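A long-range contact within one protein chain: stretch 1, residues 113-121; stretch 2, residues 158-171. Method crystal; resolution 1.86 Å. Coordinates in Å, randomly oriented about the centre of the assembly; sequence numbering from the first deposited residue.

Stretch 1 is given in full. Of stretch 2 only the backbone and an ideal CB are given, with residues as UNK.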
# COMPACT_ATOMS: atom_id res chain seq x y z
N LEU B 113 -4.69 15.95 5.16
CA LEU B 113 -5.85 15.34 5.79
C LEU B 113 -6.57 14.48 4.75
O LEU B 113 -6.95 14.98 3.67
CB LEU B 113 -6.79 16.41 6.35
CG LEU B 113 -8.13 16.00 6.94
CD1 LEU B 113 -7.95 15.06 8.14
CD2 LEU B 113 -8.89 17.24 7.36
N LEU B 114 -6.74 13.20 5.06
CA LEU B 114 -7.35 12.24 4.13
C LEU B 114 -8.71 11.79 4.63
O LEU B 114 -8.81 11.21 5.71
CB LEU B 114 -6.44 11.01 3.93
CG LEU B 114 -5.02 11.28 3.44
CD1 LEU B 114 -4.23 9.96 3.37
CD2 LEU B 114 -5.09 11.95 2.07
N LEU B 115 -9.75 12.04 3.83
CA LEU B 115 -11.09 11.54 4.13
C LEU B 115 -11.36 10.31 3.26
O LEU B 115 -11.67 10.42 2.07
CB LEU B 115 -12.13 12.63 3.87
CG LEU B 115 -12.48 13.60 5.01
CD1 LEU B 115 -11.27 14.06 5.84
CD2 LEU B 115 -13.25 14.80 4.49
N LEU B 116 -11.24 9.14 3.87
CA LEU B 116 -11.18 7.89 3.11
C LEU B 116 -12.50 7.11 3.09
O LEU B 116 -12.78 6.32 3.98
CB LEU B 116 -10.07 7.00 3.70
CG LEU B 116 -8.69 7.64 3.65
CD1 LEU B 116 -7.61 6.72 4.21
CD2 LEU B 116 -8.34 8.05 2.23
N GLU B 117 -13.29 7.35 2.05
CA GLU B 117 -14.52 6.58 1.83
C GLU B 117 -14.32 5.84 0.52
O GLU B 117 -14.52 6.41 -0.54
CB GLU B 117 -15.75 7.48 1.75
CG GLU B 117 -16.01 8.29 3.03
CD GLU B 117 -16.26 7.39 4.24
OE1 GLU B 117 -15.69 7.67 5.33
OE2 GLU B 117 -17.03 6.41 4.11
N THR B 118 -13.89 4.59 0.60
CA THR B 118 -13.45 3.89 -0.60
C THR B 118 -13.49 2.38 -0.42
O THR B 118 -13.30 1.86 0.69
CB THR B 118 -12.03 4.36 -1.00
OG1 THR B 118 -11.64 3.75 -2.24
CG2 THR B 118 -11.01 4.02 0.10
N GLY B 119 -13.73 1.67 -1.51
CA GLY B 119 -13.83 0.22 -1.45
C GLY B 119 -12.82 -0.55 -2.29
O GLY B 119 -12.81 -1.78 -2.27
N GLY B 120 -11.98 0.17 -3.02
CA GLY B 120 -10.94 -0.48 -3.81
C GLY B 120 -10.62 0.26 -5.09
O GLY B 120 -10.69 1.48 -5.13
N VAL B 121 -10.25 -0.47 -6.13
CA VAL B 121 -9.96 0.18 -7.41
C VAL B 121 -11.04 -0.12 -8.45
O VAL B 121 -11.81 -1.07 -8.31
CB VAL B 121 -8.58 -0.25 -7.95
CG1 VAL B 121 -7.51 0.02 -6.91
CG2 VAL B 121 -8.60 -1.70 -8.30
N UNK B 158 -17.00 3.66 4.42
CA UNK B 158 -15.85 3.19 5.16
C UNK B 158 -14.67 2.99 4.23
O UNK B 158 -14.65 3.51 3.10
CB UNK B 158 -16.18 1.89 5.90
N UNK B 159 -13.66 2.25 4.68
CA UNK B 159 -12.40 2.17 3.95
C UNK B 159 -11.92 0.73 3.83
O UNK B 159 -11.57 0.11 4.84
CB UNK B 159 -11.33 3.02 4.64
N UNK B 160 -11.89 0.23 2.60
CA UNK B 160 -11.49 -1.14 2.31
C UNK B 160 -10.50 -1.17 1.16
O UNK B 160 -10.44 -0.23 0.36
CB UNK B 160 -12.71 -2.00 1.98
N UNK B 161 -9.75 -2.25 1.07
CA UNK B 161 -8.85 -2.45 -0.05
C UNK B 161 -7.47 -1.86 0.22
O UNK B 161 -7.07 -1.68 1.38
CB UNK B 161 -9.45 -1.83 -1.32
N UNK B 162 -6.76 -1.57 -0.86
CA UNK B 162 -5.42 -1.02 -0.77
C UNK B 162 -5.35 0.27 0.02
O UNK B 162 -4.33 0.58 0.63
CB UNK B 162 -4.86 -0.78 -2.18
N UNK B 163 -6.43 1.03 0.02
CA UNK B 163 -6.42 2.28 0.78
C UNK B 163 -6.52 2.05 2.29
O UNK B 163 -6.24 2.96 3.08
CB UNK B 163 -7.57 3.18 0.32
N UNK B 164 -6.89 0.84 2.72
CA UNK B 164 -6.88 0.56 4.16
C UNK B 164 -5.45 0.37 4.64
O UNK B 164 -5.12 0.62 5.81
CB UNK B 164 -7.72 -0.68 4.48
N UNK B 165 -4.59 -0.08 3.74
CA UNK B 165 -3.17 -0.19 4.04
C UNK B 165 -2.59 1.23 4.16
O UNK B 165 -1.77 1.51 5.03
CB UNK B 165 -2.44 -1.00 2.96
N UNK B 166 -3.05 2.13 3.29
CA UNK B 166 -2.67 3.55 3.38
C UNK B 166 -3.11 4.12 4.73
O UNK B 166 -2.37 4.84 5.37
CB UNK B 166 -3.29 4.35 2.24
N UNK B 167 -4.33 3.79 5.15
CA UNK B 167 -4.83 4.24 6.44
C UNK B 167 -3.90 3.75 7.56
O UNK B 167 -3.56 4.49 8.49
CB UNK B 167 -6.26 3.74 6.67
N UNK B 168 -3.47 2.49 7.44
CA UNK B 168 -2.57 1.89 8.42
C UNK B 168 -1.21 2.58 8.48
O UNK B 168 -0.51 2.46 9.49
CB UNK B 168 -2.38 0.41 8.10
N UNK B 169 -0.82 3.28 7.42
CA UNK B 169 0.43 4.06 7.43
C UNK B 169 0.28 5.41 8.11
O UNK B 169 1.26 5.97 8.59
CB UNK B 169 0.93 4.27 6.00
N UNK B 170 -0.94 5.95 8.09
CA UNK B 170 -1.16 7.32 8.60
C UNK B 170 -0.87 7.42 10.10
O UNK B 170 -1.19 6.49 10.85
CB UNK B 170 -2.60 7.76 8.33
N UNK B 171 -0.29 8.54 10.52
CA UNK B 171 0.02 8.78 11.93
C UNK B 171 -1.17 8.60 12.85
O UNK B 171 -1.06 8.02 13.93
CB UNK B 171 0.58 10.19 12.10

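Position 158 has a positive phi (74°), which favours glycine, and its CA-to-CB bond would point away from stretch 1. What stretch 1 offers here is for the backbone: a carboxylate oxygen to accept a hydrogen bond and an amide N-H to donate one. The residue is Gly 158. Its N donates to Glu 117 OE2 at 2.8 Å, and its O accepts from Thr 118 N, also at 2.8 Å.

At 159 the ideal CB points sideways, 3.7 Å from Leu 116 O, with the CB of Leu 116 and the methyl of Thr 118 nearby. A small or medium, fairly apolar side chain would suit: alanine, cysteine or valine. It is Cys 159, in rotamer t, with SG 3.9 Å from Leu 116 CB and 4.0 Å from Thr 118 CG2. Its backbone forms a single bridge with Thr 118.

At 160 the CB points sideways, 4.2 Å from Gly 119 CA, where no side chain competes for space, so many residues would serve, large ones included. Phe 160 is found; its ring leads away, while its N donates to Thr 118 O at 2.9 Å, closing the pairing begun at 158.

At 161 phi/psi of 90/-157° would jam a CB against the preceding carbonyl, and that CB would lie a tight 3.2 Å from Gly 120 CA. Both arguments call for glycine, and Gly 161 is there. Position 162 places few demands on its side chain from stretch 1; it is Gly 162.

Position 163, in the helix, points toward stretch 1, its CB 3.5 Å from Thr 118 CG2 and 5.3 Å from Leu 116 CD1. Apolar and flexible chains, leucine or methionine, fit such surroundings. The residue is Met 163, as selenomethionine; all three chi angles are m, and the chain bends so that CE lies 3.5 Å from Leu 116 CD2.

Positions 164 and 165 find nothing of stretch 1 near their CB atoms and are unconstrained by it. They are Ser 164, whose OG donates to Gly 161 O at 2.7 Å, and Ile 165.

At 166 the CB lies 5.3 Å from Leu 116 CD1. At 167 the CB lies 4.1 Å from Leu 116 CD1, so a small apolar residue suits this closer approach. Both are alanines; Ala 167 packs its methyl on that leucine.

At 170 the CB points toward stretch 1, with Leu 114 ahead, inviting a medium apolar group. Cys 170 brings SG to 3.9 Å from Leu 114 CD1. Positions 168, 169 and 171 are out of reach: Gly 168, Leu 169 and Ser 171.

Stretch 2 158-171: GCFGGMSIAAGLCS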
# COMPACT_ATOMS: atom_id res chain seq x y z
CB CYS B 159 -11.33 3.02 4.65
SG CYS B 159 -9.74 3.09 3.80
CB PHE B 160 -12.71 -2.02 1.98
CG PHE B 160 -13.57 -2.32 3.16
CD1 PHE B 160 -14.61 -1.48 3.52
CD2 PHE B 160 -13.32 -3.43 3.95
CE1 PHE B 160 -15.40 -1.75 4.63
CE2 PHE B 160 -14.10 -3.71 5.06
CZ PHE B 160 -15.14 -2.87 5.40
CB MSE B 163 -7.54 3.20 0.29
CG MSE B 163 -7.22 3.88 -1.06
SE MSE B 163 -5.55 4.95 -1.01
CE MSE B 163 -6.11 6.34 0.19
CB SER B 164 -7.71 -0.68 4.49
OG SER B 164 -7.05 -1.87 4.05
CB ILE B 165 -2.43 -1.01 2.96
CG1 ILE B 165 -2.99 -2.44 2.93
CG2 ILE B 165 -0.92 -1.00 3.21
CD1 ILE B 165 -2.38 -3.34 1.81
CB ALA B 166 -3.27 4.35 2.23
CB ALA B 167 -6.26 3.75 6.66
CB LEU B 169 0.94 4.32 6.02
CG LEU B 169 1.26 3.11 5.16
CD1 LEU B 169 1.39 3.61 3.73
CD2 LEU B 169 2.55 2.49 5.63
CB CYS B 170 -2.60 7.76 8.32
SG CYS B 170 -2.91 8.06 6.55
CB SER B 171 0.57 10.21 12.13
OG SER B 171 1.84 10.36 11.52
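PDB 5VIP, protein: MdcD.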